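Local coordinates for DUF3298 domain-containing protein (PDB 4E72) that is of unknown function but belongs to the DUF3298 family and is probably exported as a lipoprotein of the bacterial envelope, at residues P39-L44 with R126-L131; N160-D163 with D167-K170; K90-H95 with H203-I208. All blocks are in the same frame, centred on the assembly; numbering follows the deposited sequence. Where two conformers were deposited one is given.

Contact 1: P39-L44 with R126-L131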
ATOM      1  N   PRO A  39      17.652   6.468   9.217  1.00 52.69           N
ATOM      2  CA  PRO A  39      19.061   6.886   9.375  1.00 54.31           C
ATOM      3  C   PRO A  39      20.092   5.792   9.027  1.00 59.88           C
ATOM      4  O   PRO A  39      21.132   6.116   8.448  1.00 60.98           O
ATOM      5  CB  PRO A  39      19.151   7.268  10.858  1.00 56.83           C
ATOM      6  CG  PRO A  39      17.751   7.564  11.273  1.00 59.60           C
ATOM      7  CD  PRO A  39      16.905   6.615  10.487  1.00 53.85           C
ATOM      8  N   ASP A  40      19.795   4.510   9.353  1.00 55.78           N
ATOM      9  CA  ASP A  40      20.679   3.363   9.114  1.00 56.54           C
ATOM     10  C   ASP A  40      20.592   2.823   7.678  1.00 60.13           C
ATOM     11  O   ASP A  40      21.578   2.258   7.203  1.00 61.77           O
ATOM     12  CB  ASP A  40      20.377   2.236  10.106  1.00 58.87           C
ATOM     13  CG  ASP A  40      20.650   2.613  11.551  1.00 77.17           C
ATOM     14  OD1 ASP A  40      19.796   3.297  12.158  1.00 77.70           O
ATOM     15  OD2 ASP A  40      21.714   2.217  12.078  1.00 87.29           O
ATOM     16  N   GLU A  41      19.440   3.000   6.988  1.00 53.22           N
ATOM     17  CA  GLU A  41      19.229   2.558   5.601  1.00 51.39           C
ATOM     18  C   GLU A  41      18.805   3.778   4.726  1.00 53.77           C
ATOM     19  O   GLU A  41      17.646   3.869   4.338  1.00 51.55           O
ATOM     20  CB  GLU A  41      18.177   1.426   5.561  1.00 51.23           C
ATOM     21  CG  GLU A  41      18.215   0.556   4.316  1.00 58.34           C
ATOM     22  CD  GLU A  41      19.328  -0.473   4.215  1.00 74.98           C
ATOM     23  OE1 GLU A  41      19.943  -0.813   5.254  1.00 71.13           O
ATOM     24  OE2 GLU A  41      19.551  -0.980   3.093  1.00 62.48           O
ATOM     25  N   PRO A  42      19.731   4.719   4.397  1.00 52.43           N
ATOM     26  CA  PRO A  42      19.334   5.918   3.625  1.00 51.71           C
ATOM     27  C   PRO A  42      18.827   5.651   2.201  1.00 55.54           C
ATOM     28  O   PRO A  42      18.208   6.549   1.629  1.00 54.21           O
ATOM     29  CB  PRO A  42      20.609   6.758   3.588  1.00 54.96           C
ATOM     30  CG  PRO A  42      21.724   5.772   3.804  1.00 60.44           C
ATOM     31  CD  PRO A  42      21.168   4.769   4.756  1.00 55.50           C
ATOM     32  N   GLN A  43      19.048   4.431   1.642  1.00 51.98           N
ATOM     33  CA  GLN A  43      18.548   4.054   0.302  1.00 50.75           C
ATOM     34  C   GLN A  43      17.025   4.004   0.278  1.00 53.24           C
ATOM     35  O   GLN A  43      16.434   4.187  -0.775  1.00 52.73           O
ATOM     36  CB  GLN A  43      19.087   2.684  -0.153  1.00 52.32           C
ATOM     37  CG  GLN A  43      20.594   2.527  -0.086  1.00 73.91           C
ATOM     38  CD  GLN A  43      20.934   1.418   0.860  1.00 94.28           C
ATOM     39  OE1 GLN A  43      21.109   0.269   0.453  1.00 93.25           O
ATOM     40  NE2 GLN A  43      20.971   1.729   2.151  1.00 82.37           N
ATOM     41  N   LEU A  44      16.398   3.722   1.433  1.00 49.37           N
ATOM     42  CA  LEU A  44      14.944   3.623   1.563  1.00 47.31           C
ATOM     43  C   LEU A  44      14.244   4.977   1.463  1.00 50.64           C
ATOM     44  O   LEU A  44      13.101   5.022   0.997  1.00 49.98           O
ATOM     45  CB  LEU A  44      14.564   2.958   2.894  1.00 46.80           C
ATOM     46  CG  LEU A  44      14.059   1.512   2.839  1.00 49.77           C
ATOM     47  CD1 LEU A  44      13.822   0.975   4.242  1.00 50.08           C
ATOM     48  CD2 LEU A  44      12.772   1.396   2.031  1.00 45.62           C
ATOM     49  N   ARG A 126      18.690  -7.637   3.550  1.00 45.77           N
ATOM     50  CA  ARG A 126      19.746  -8.612   3.275  1.00 47.77           C
ATOM     51  C   ARG A 126      20.302  -8.356   1.858  1.00 54.33           C
ATOM     52  O   ARG A 126      21.513  -8.407   1.665  1.00 56.36           O
ATOM     53  CB  ARG A 126      19.195 -10.049   3.430  1.00 46.65           C
ATOM     54  CG  ARG A 126      20.249 -11.153   3.458  1.00 61.51           C
ATOM     55  CD  ARG A 126      19.584 -12.516   3.369  1.00 78.60           C
ATOM     56  NE  ARG A 126      20.551 -13.613   3.327  1.00 95.56           N
ATOM     57  CZ  ARG A 126      20.261 -14.861   2.959  1.00112.10           C
ATOM     58  NH1 ARG A 126      19.029 -15.180   2.577  1.00100.62           N
ATOM     59  NH2 ARG A 126      21.205 -15.794   2.957  1.00 94.55           N
ATOM     60  N   GLN A 127      19.412  -8.021   0.903  1.00 50.20           N
ATOM     61  CA  GLN A 127      19.715  -7.714  -0.502  1.00 50.98           C
ATOM     62  C   GLN A 127      19.751  -6.196  -0.829  1.00 53.83           C
ATOM     63  O   GLN A 127      20.260  -5.838  -1.893  1.00 53.62           O
ATOM     64  CB  GLN A 127      18.664  -8.367  -1.419  1.00 51.52           C
ATOM     65  CG  GLN A 127      18.741  -9.884  -1.524  1.00 68.91           C
ATOM     66  CD  GLN A 127      17.621 -10.397  -2.399  1.00 84.76           C
ATOM     67  OE1 GLN A 127      17.792 -10.597  -3.606  1.00 82.66           O
ATOM     68  NE2 GLN A 127      16.432 -10.561  -1.829  1.00 67.23           N
ATOM     69  N   HIS A 128      19.183  -5.322   0.048  1.00 49.55           N
ATOM     70  CA  HIS A 128      19.052  -3.858  -0.148  1.00 48.27           C
ATOM     71  C   HIS A 128      18.223  -3.642  -1.424  1.00 49.64           C
ATOM     72  O   HIS A 128      18.640  -2.976  -2.369  1.00 49.68           O
ATOM     73  CB  HIS A 128      20.415  -3.130  -0.190  1.00 50.50           C
ATOM     74  CG  HIS A 128      21.347  -3.528   0.910  1.00 55.41           C
ATOM     75  ND1 HIS A 128      21.216  -3.014   2.190  1.00 57.59           N
ATOM     76  CD2 HIS A 128      22.391  -4.388   0.887  1.00 58.22           C
ATOM     77  CE1 HIS A 128      22.190  -3.566   2.899  1.00 58.27           C
ATOM     78  NE2 HIS A 128      22.921  -4.402   2.158  1.00 59.21           N
ATOM     79  N   LYS A 129      17.038  -4.260  -1.439  1.00 43.37           N
ATOM     80  CA  LYS A 129      16.155  -4.323  -2.592  1.00 40.84           C
ATOM     81  C   LYS A 129      14.676  -4.285  -2.212  1.00 40.37           C
ATOM     82  O   LYS A 129      14.276  -4.924  -1.245  1.00 38.22           O
ATOM     83  CB  LYS A 129      16.443  -5.673  -3.282  1.00 42.38           C
ATOM     84  CG  LYS A 129      15.828  -5.887  -4.655  1.00 61.98           C
ATOM     85  CD  LYS A 129      16.173  -7.285  -5.170  1.00 67.99           C
ATOM     86  CE  LYS A 129      15.658  -7.543  -6.559  1.00 75.47           C
ATOM     87  NZ  LYS A 129      16.461  -8.592  -7.244  1.00 86.99           N
ATOM     88  N   VAL A 130      13.870  -3.639  -3.053  1.00 35.04           N
ATOM     89  CA  VAL A 130      12.410  -3.679  -3.002  1.00 34.90           C
ATOM     90  C   VAL A 130      12.025  -4.957  -3.746  1.00 40.41           C
ATOM     91  O   VAL A 130      12.456  -5.145  -4.883  1.00 40.85           O
ATOM     92  CB  VAL A 130      11.747  -2.413  -3.627  1.00 38.07           C
ATOM     93  CG1 VAL A 130      10.233  -2.594  -3.776  1.00 36.66           C
ATOM     94  CG2 VAL A 130      12.043  -1.179  -2.794  1.00 38.23           C
ATOM     95  N   LEU A 131      11.236  -5.826  -3.126  1.00 37.49           N
ATOM     96  CA  LEU A 131      10.799  -7.060  -3.779  1.00 37.34           C
ATOM     97  C   LEU A 131       9.460  -6.873  -4.496  1.00 40.73           C
ATOM     98  O   LEU A 131       8.485  -6.390  -3.911  1.00 41.23           O
ATOM     99  CB  LEU A 131      10.673  -8.209  -2.773  1.00 37.67           C
ATOM    100  CG  LEU A 131      11.856  -8.460  -1.836  1.00 43.30           C
ATOM    101  CD1 LEU A 131      11.442  -9.345  -0.693  1.00 43.34           C
ATOM    102  CD2 LEU A 131      13.066  -9.049  -2.584  1.00 44.95           C
TER
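Q43 and H128 bring the two backbones nearest, with CA atoms 7.9 Å apart, where a type I beta turn from E41 to L44 faces a G1 beta bulge formed by H128 and K129 opposite D124. The turn leads into helix 44-54, and the bulge lies beside strand 129-130, an outermost strand of the six-stranded mixed sheet. What joins them is a histidine-carboxylate hydrogen bond: H128 ND1 donates to E41 OE2 at 2.8 Å and nearly straight, 169°. The acceptor sits at the ring edge and presents its syn lone pair, while carboxylate and imidazole are almost coplanar, their planes 5° apart. The E41 chain starts with CG anti to N (chi1 -159°) and then bends at chi2, which carries the carboxylate across to the ring. OE2 is also hydrogen-bonded to the hydroxyl of Y123 on strand 115-124, which gives this oxygen of a buried residue a second partner. Q43 adds a weak bond from NE2 to the same OE2, while Q43 OE1 lies 3.5 Å from H128 CB.

Contact 2: N160-D163 with D167-K170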
ATOM      1  N   ASN A 160     -17.152 -12.750   5.844  1.00 43.69           N
ATOM      2  CA  ASN A 160     -18.047 -11.594   5.709  1.00 42.33           C
ATOM      3  C   ASN A 160     -19.508 -11.972   5.423  1.00 48.83           C
ATOM      4  O   ASN A 160     -20.306 -11.083   5.112  1.00 49.95           O
ATOM      5  CB  ASN A 160     -17.523 -10.680   4.604  1.00 36.30           C
ATOM      6  CG  ASN A 160     -16.339  -9.863   5.043  1.00 42.46           C
ATOM      7  OD1 ASN A 160     -16.473  -8.842   5.709  1.00 35.66           O
ATOM      8  ND2 ASN A 160     -15.154 -10.307   4.705  1.00 32.91           N
ATOM      9  N   LYS A 161     -19.864 -13.269   5.549  1.00 47.25           N
ATOM     10  CA  LYS A 161     -21.202 -13.840   5.304  1.00 49.02           C
ATOM     11  C   LYS A 161     -21.702 -13.525   3.861  1.00 53.52           C
ATOM     12  O   LYS A 161     -22.876 -13.183   3.651  1.00 54.93           O
ATOM     13  CB  LYS A 161     -22.226 -13.389   6.377  1.00 53.01           C
ATOM     14  CG  LYS A 161     -22.046 -14.087   7.719  1.00 66.25           C
ATOM     15  CD  LYS A 161     -23.197 -13.807   8.676  1.00 78.06           C
ATOM     16  CE  LYS A 161     -22.994 -14.510   9.997  1.00 88.03           C
ATOM     17  NZ  LYS A 161     -24.248 -14.590  10.792  1.00 94.04           N
ATOM     18  N   LEU A 162     -20.796 -13.663   2.871  1.00 48.13           N
ATOM     19  CA  LEU A 162     -21.091 -13.407   1.457  1.00 48.03           C
ATOM     20  C   LEU A 162     -20.970 -14.701   0.642  1.00 56.35           C
ATOM     21  O   LEU A 162     -21.188 -14.701  -0.569  1.00 55.87           O
ATOM     22  CB  LEU A 162     -20.162 -12.300   0.911  1.00 46.09           C
ATOM     23  CG  LEU A 162     -20.363 -10.891   1.513  1.00 49.35           C
ATOM     24  CD1 LEU A 162     -19.168  -9.994   1.251  1.00 47.34           C
ATOM     25  CD2 LEU A 162     -21.668 -10.240   1.024  1.00 49.10           C
ATOM     26  N   ASP A 163     -20.683 -15.816   1.348  1.00 57.44           N
ATOM     27  CA  ASP A 163     -20.494 -17.188   0.868  1.00 59.21           C
ATOM     28  C   ASP A 163     -21.689 -17.682   0.018  1.00 64.65           C
ATOM     29  O   ASP A 163     -21.470 -18.377  -0.978  1.00 64.17           O
ATOM     30  CB  ASP A 163     -20.264 -18.107   2.095  1.00 62.70           C
ATOM     31  CG  ASP A 163     -20.567 -19.579   1.903  1.00 85.21           C
ATOM     32  OD1 ASP A 163     -19.876 -20.228   1.080  1.00 89.20           O
ATOM     33  OD2 ASP A 163     -21.474 -20.093   2.595  1.00 93.21           O
ATOM     34  N   ASP A 167     -25.447 -12.731  -5.912  1.00 60.15           N
ATOM     35  CA  ASP A 167     -25.587 -11.434  -6.601  1.00 58.85           C
ATOM     36  C   ASP A 167     -24.335 -10.564  -6.387  1.00 55.58           C
ATOM     37  O   ASP A 167     -23.864  -9.934  -7.338  1.00 53.29           O
ATOM     38  CB  ASP A 167     -26.856 -10.685  -6.165  1.00 62.66           C
ATOM     39  CG  ASP A 167     -27.420  -9.710  -7.199  1.00 82.30           C
ATOM     40  OD1 ASP A 167     -26.725  -9.436  -8.213  1.00 82.29           O
ATOM     41  OD2 ASP A 167     -28.554  -9.212  -6.991  1.00 93.65           O
ATOM     42  N   PHE A 168     -23.784 -10.571  -5.155  1.00 49.18           N
ATOM     43  CA  PHE A 168     -22.536  -9.889  -4.794  1.00 46.15           C
ATOM     44  C   PHE A 168     -21.358 -10.495  -5.567  1.00 48.57           C
ATOM     45  O   PHE A 168     -20.514  -9.749  -6.073  1.00 49.69           O
ATOM     46  CB  PHE A 168     -22.280 -10.004  -3.281  1.00 46.84           C
ATOM     47  CG  PHE A 168     -21.051  -9.278  -2.788  1.00 45.41           C
ATOM     48  CD1 PHE A 168     -19.795  -9.883  -2.836  1.00 45.52           C
ATOM     49  CD2 PHE A 168     -21.152  -8.005  -2.226  1.00 44.84           C
ATOM     50  CE1 PHE A 168     -18.658  -9.204  -2.396  1.00 44.62           C
ATOM     51  CE2 PHE A 168     -20.018  -7.345  -1.746  1.00 45.13           C
ATOM     52  CZ  PHE A 168     -18.777  -7.940  -1.855  1.00 43.14           C
ATOM     53  N   GLN A 169     -21.287 -11.835  -5.631  1.00 42.65           N
ATOM     54  CA  GLN A 169     -20.209 -12.577  -6.301  1.00 41.42           C
ATOM     55  C   GLN A 169     -20.154 -12.297  -7.812  1.00 46.32           C
ATOM     56  O   GLN A 169     -19.057 -12.113  -8.335  1.00 44.68           O
ATOM     57  CB  GLN A 169     -20.329 -14.081  -6.028  1.00 43.34           C
ATOM     58  CG  GLN A 169     -19.811 -14.444  -4.635  1.00 56.28           C
ATOM     59  CD  GLN A 169     -19.956 -15.905  -4.293  1.00 71.25           C
ATOM     60  OE1 GLN A 169     -19.684 -16.794  -5.112  1.00 67.79           O
ATOM     61  NE2 GLN A 169     -20.363 -16.179  -3.055  1.00 53.83           N
ATOM     62  N   LYS A 170     -21.330 -12.190  -8.492  1.00 45.63           N
ATOM     63  CA  LYS A 170     -21.406 -11.861  -9.922  1.00 44.83           C
ATOM     64  C   LYS A 170     -21.001 -10.414 -10.161  1.00 46.59           C
ATOM     65  O   LYS A 170     -20.380 -10.116 -11.184  1.00 46.70           O
ATOM     66  CB  LYS A 170     -22.801 -12.118 -10.497  1.00 48.10           C
ATOM     67  CG  LYS A 170     -23.289 -13.572 -10.407  1.00 69.95           C
ATOM     68  CD  LYS A 170     -22.374 -14.605 -11.098  1.00 79.45           C
ATOM     69  CE  LYS A 170     -22.379 -15.948 -10.398  1.00 84.03           C
ATOM     70  NZ  LYS A 170     -21.690 -15.902  -9.079  1.00 85.34           N
TER
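A chi1 of -177° swings the F168 ring out from helix 166-171 toward L162, whose own CG lies beside its backbone N and anti to the carbonyl carbon (chi1 -66°). The two side chains meet obliquely, and L162 CD1 settles over one face of the ring in a CH-pi contact, 3.9 Å from the F168 ring centroid and 19° off the ring normal. The methyl is shifted toward the rim, so L162 CD1 comes closest to F168 CZ, at 3.7 Å. The other methyl, L162 CD2, lies 4.0 Å from F168 CG and spreads the apolar contact toward the base of the ring.

A polar contact accompanies this apolar one. The Q169 side chain is extended beyond CG, and its amide nitrogen addresses two successive backbone carbonyls. Q169 NE2 donates to L162 O at 3.0 Å, with the acceptor in the amide plane, and makes a weak bond to D163 O at 3.2 Å. L162 is buried, also packing on L157 and Y201, whereas F168 additionally meets the ring of W172. The loop itself begins with a Schellman motif, K161 being the positive-phi C-prime residue and L162 N bonding to L157 O. Capped end, apolar anchor and glutamine-to-carbonyl bonds together make a short loop connection between helices 142-159 and 166-171, the first of them closed by a Schellman C-cap.

Contact 3: K90-H95 with H203-I208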
ATOM      1  N   LYS A  90       3.987   4.537   6.401  1.00 31.53           N
ATOM      2  CA  LYS A  90       4.249   4.029   7.754  1.00 34.08           C
ATOM      3  C   LYS A  90       4.745   2.582   7.699  1.00 37.45           C
ATOM      4  O   LYS A  90       4.384   1.817   6.789  1.00 36.91           O
ATOM      5  CB  LYS A  90       3.038   4.173   8.711  1.00 37.29           C
ATOM      6  CG  LYS A  90       1.788   3.388   8.331  1.00 61.46           C
ATOM      7  CD  LYS A  90       0.841   3.250   9.516  1.00 75.52           C
ATOM      8  CE  LYS A  90      -0.088   2.067   9.353  1.00 92.67           C
ATOM      9  NZ  LYS A  90      -0.929   1.840  10.566  1.00103.13           N
ATOM     10  N   VAL A  91       5.600   2.230   8.655  1.00 33.20           N
ATOM     11  CA  VAL A  91       6.108   0.874   8.774  1.00 33.02           C
ATOM     12  C   VAL A  91       4.968  -0.008   9.297  1.00 37.77           C
ATOM     13  O   VAL A  91       4.459   0.223  10.382  1.00 36.35           O
ATOM     14  CB  VAL A  91       7.384   0.755   9.644  1.00 36.94           C
ATOM     15  CG1 VAL A  91       7.767  -0.711   9.848  1.00 36.85           C
ATOM     16  CG2 VAL A  91       8.552   1.527   9.021  1.00 36.61           C
ATOM     17  N   ARG A  92       4.525  -0.962   8.478  1.00 34.98           N
ATOM     18  CA  ARG A  92       3.495  -1.896   8.894  1.00 34.04           C
ATOM     19  C   ARG A  92       4.159  -2.971   9.763  1.00 37.69           C
ATOM     20  O   ARG A  92       3.624  -3.311  10.813  1.00 36.27           O
ATOM     21  CB  ARG A  92       2.752  -2.503   7.674  1.00 32.05           C
ATOM     22  CG  ARG A  92       1.687  -3.512   8.121  1.00 37.90           C
ATOM     23  CD  ARG A  92       0.616  -3.763   7.100  1.00 41.29           C
ATOM     24  NE  ARG A  92      -0.212  -4.885   7.519  1.00 34.49           N
ATOM     25  CZ  ARG A  92      -1.451  -5.116   7.110  1.00 48.17           C
ATOM     26  NH1 ARG A  92      -2.050  -4.278   6.270  1.00 38.29           N
ATOM     27  NH2 ARG A  92      -2.106  -6.189   7.538  1.00 38.64           N
ATOM     28  N   GLU A  93       5.318  -3.518   9.320  1.00 36.82           N
ATOM     29  CA  GLU A  93       6.041  -4.558  10.067  1.00 38.15           C
ATOM     30  C   GLU A  93       7.518  -4.587   9.754  1.00 41.21           C
ATOM     31  O   GLU A  93       7.943  -4.184   8.670  1.00 40.30           O
ATOM     32  CB  GLU A  93       5.475  -5.954   9.757  1.00 40.31           C
ATOM     33  CG  GLU A  93       4.312  -6.382  10.639  1.00 58.58           C
ATOM     34  CD  GLU A  93       3.353  -7.348   9.975  1.00 79.73           C
ATOM     35  OE1 GLU A  93       3.780  -8.485   9.671  1.00 44.78           O
ATOM     36  OE2 GLU A  93       2.174  -6.974   9.767  1.00 85.86           O
ATOM     37  N   GLN A  94       8.296  -5.111  10.705  1.00 37.09           N
ATOM     38  CA  GLN A  94       9.726  -5.381  10.569  1.00 36.83           C
ATOM     39  C   GLN A  94       9.972  -6.756  11.124  1.00 41.54           C
ATOM     40  O   GLN A  94       9.652  -6.997  12.297  1.00 41.56           O
ATOM     41  CB  GLN A  94      10.589  -4.332  11.279  1.00 38.24           C
ATOM     42  CG  GLN A  94      10.612  -3.024  10.523  1.00 36.82           C
ATOM     43  CD  GLN A  94      11.739  -2.152  10.958  1.00 44.68           C
ATOM     44  OE1 GLN A  94      12.900  -2.433  10.689  1.00 36.41           O
ATOM     45  NE2 GLN A  94      11.409  -1.052  11.599  1.00 41.84           N
ATOM     46  N   HIS A  95      10.462  -7.679  10.271  1.00 35.73           N
ATOM     47  CA  HIS A  95      10.775  -9.057  10.664  1.00 36.73           C
ATOM     48  C   HIS A  95      11.722  -9.686   9.667  1.00 42.10           C
ATOM     49  O   HIS A  95      11.605  -9.450   8.461  1.00 40.40           O
ATOM     50  CB  HIS A  95       9.510  -9.943  10.822  1.00 36.67           C
ATOM     51  CG  HIS A  95       8.788 -10.232   9.537  1.00 38.31           C
ATOM     52  ND1 HIS A  95       9.042 -11.387   8.808  1.00 39.60           N
ATOM     53  CD2 HIS A  95       7.853  -9.494   8.882  1.00 38.73           C
ATOM     54  CE1 HIS A  95       8.269 -11.314   7.736  1.00 38.32           C
ATOM     55  NE2 HIS A  95       7.532 -10.193   7.735  1.00 38.07           N
ATOM     56  N   HIS A 203     -10.802  -1.255   2.127  1.00 32.62           N
ATOM     57  CA  HIS A 203      -9.709  -1.897   1.406  1.00 32.25           C
ATOM     58  C   HIS A 203      -9.597  -3.346   1.859  1.00 35.95           C
ATOM     59  O   HIS A 203      -8.904  -3.596   2.848  1.00 36.45           O
ATOM     60  CB  HIS A 203      -8.410  -1.103   1.637  1.00 32.52           C
ATOM     61  CG  HIS A 203      -8.446   0.256   1.017  1.00 36.13           C
ATOM     62  ND1 HIS A 203      -8.617   1.398   1.784  1.00 38.52           N
ATOM     63  CD2 HIS A 203      -8.390   0.611  -0.289  1.00 37.32           C
ATOM     64  CE1 HIS A 203      -8.666   2.399   0.920  1.00 37.46           C
ATOM     65  NE2 HIS A 203      -8.491   1.976  -0.333  1.00 37.28           N
ATOM     66  N   PRO A 204     -10.319  -4.308   1.199  1.00 31.06           N
ATOM     67  CA  PRO A 204     -10.284  -5.701   1.671  1.00 31.40           C
ATOM     68  C   PRO A 204      -8.876  -6.293   1.733  1.00 32.69           C
ATOM     69  O   PRO A 204      -8.032  -6.028   0.868  1.00 29.63           O
ATOM     70  CB  PRO A 204     -11.149  -6.458   0.653  1.00 34.09           C
ATOM     71  CG  PRO A 204     -12.012  -5.420   0.018  1.00 37.96           C
ATOM     72  CD  PRO A 204     -11.196  -4.164   0.021  1.00 32.69           C
ATOM     73  N   GLU A 205      -8.632  -7.061   2.797  1.00 30.21           N
ATOM     74  CA  GLU A 205      -7.363  -7.761   3.016  1.00 30.67           C
ATOM     75  C   GLU A 205      -7.577  -9.251   2.994  1.00 34.05           C
ATOM     76  O   GLU A 205      -8.301  -9.789   3.839  1.00 34.49           O
ATOM     77  CB  GLU A 205      -6.675  -7.354   4.338  1.00 32.27           C
ATOM     78  CG  GLU A 205      -5.971  -6.010   4.263  1.00 41.46           C
ATOM     79  CD  GLU A 205      -5.132  -5.609   5.466  1.00 65.08           C
ATOM     80  OE1 GLU A 205      -4.856  -6.470   6.332  1.00 59.06           O
ATOM     81  OE2 GLU A 205      -4.726  -4.427   5.526  1.00 60.49           O
ATOM     82  N   LEU A 206      -6.956  -9.902   1.998  1.00 30.58           N
ATOM     83  CA  LEU A 206      -6.961 -11.350   1.840  0.50 30.74           C
ATOM     84  C   LEU A 206      -5.715 -11.898   2.501  1.00 34.03           C
ATOM     85  O   LEU A 206      -4.649 -11.262   2.408  1.00 31.71           O
ATOM     86  CB  LEU A 206      -7.004 -11.728   0.348  0.50 30.67           C
ATOM     87  CG  LEU A 206      -8.367 -12.101  -0.260  0.50 34.82           C
ATOM     88  CD1 LEU A 206      -9.406 -11.002  -0.075  0.50 33.94           C
ATOM     89  CD2 LEU A 206      -8.212 -12.411  -1.728  0.50 36.19           C
ATOM     90  N   LYS A 207      -5.835 -13.052   3.172  1.00 31.07           N
ATOM     91  CA  LYS A 207      -4.687 -13.653   3.837  1.00 31.35           C
ATOM     92  C   LYS A 207      -4.437 -15.045   3.312  1.00 34.60           C
ATOM     93  O   LYS A 207      -5.319 -15.916   3.415  1.00 35.80           O
ATOM     94  CB  LYS A 207      -4.874 -13.692   5.373  1.00 34.09           C
ATOM     95  CG  LYS A 207      -5.315 -12.385   6.018  1.00 38.79           C
ATOM     96  CD  LYS A 207      -4.179 -11.403   6.226  1.00 50.79           C
ATOM     97  CE  LYS A 207      -4.716 -10.082   6.738  1.00 59.02           C
ATOM     98  NZ  LYS A 207      -3.627  -9.130   7.073  1.00 59.81           N
ATOM     99  N   ILE A 208      -3.237 -15.268   2.750  1.00 28.73           N
ATOM    100  CA  ILE A 208      -2.860 -16.609   2.312  1.00 29.37           C
ATOM    101  C   ILE A 208      -1.911 -17.168   3.345  1.00 34.79           C
ATOM    102  O   ILE A 208      -0.823 -16.614   3.513  1.00 34.14           O
ATOM    103  CB  ILE A 208      -2.268 -16.753   0.893  1.00 32.28           C
ATOM    104  CG1 ILE A 208      -3.120 -16.054  -0.190  1.00 31.74           C
ATOM    105  CG2 ILE A 208      -2.038 -18.241   0.563  1.00 35.13           C
ATOM    106  CD1 ILE A 208      -2.283 -15.602  -1.391  1.00 35.58           C
TER
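R92 and E205 bridge two separate beta-sheets, the guanidinium reaching out from a classic beta bulge in strand 84-95 and the carboxylate from strand 205-208, an outer strand of the three-stranded antiparallel sheet. The CA atoms of this pair are 13.7 Å apart, so the sheets are joined here through long side chains rather than by backbone pairing.

The ionic contact is a bidentate, end-on salt bridge. R92 NH1 donates to E205 OE2 at 2.8 Å, and R92 NH2 to E205 OE1 at 3.0 Å, both nearly straight. Both oxygens lie close to the guanidinium plane, yet that plane is turned 36° from the carboxylate, so NH1 meets OE2 from above the carboxylate plane, and NH2 meets OE1 on its syn side, also out of plane. A fully extended R92 chain, trans from chi1 (179°) to NE, lets it meet the equally extended E205 from the opposite direction.

Further charges widen the pair into a network. E205 OE2 also receives K190, R92 NH1 also meets E102, and E93 OE2 lies near R92 NE as a long ion pair. E93 and E102 would probably help balance the positive charge of R92, K190 and K207. Bent at chi2, K207 brings NZ to the anti side of E205 OE1 in a salt bridge of 3.0 Å, on the same face as R92 NH2.

Outside these ionic pairs, a hydrogen bond to T188 OG1 also holds the lysine. The two nitrogens, K207 NZ and R92 NH2, stand 3.3 Å apart around their shared acceptor, E205 OE1.

Contacts 1 and 3 both reach the six-stranded sheet: contact 1 holds the loop before helix 44-54 beside strand 129-130 at one edge of the sheet, and contact 3 ties strand 84-95 to the three-stranded sheet. Their centres lie about 19 Å apart and their nearest atoms about 7 Å apart, and their segments alternate along the chain. Contact 2 falls within the chain span between the two segments of contact 3, its centre about 24 Å from that of contact 3 and nearest atoms about 7 Å apart, at the C-terminal end of helix 142-159, whose residues also pack on strand 205-208. Contacts 1 and 2 lie on opposite sides of the chain's centre, with centres about 41 Å apart.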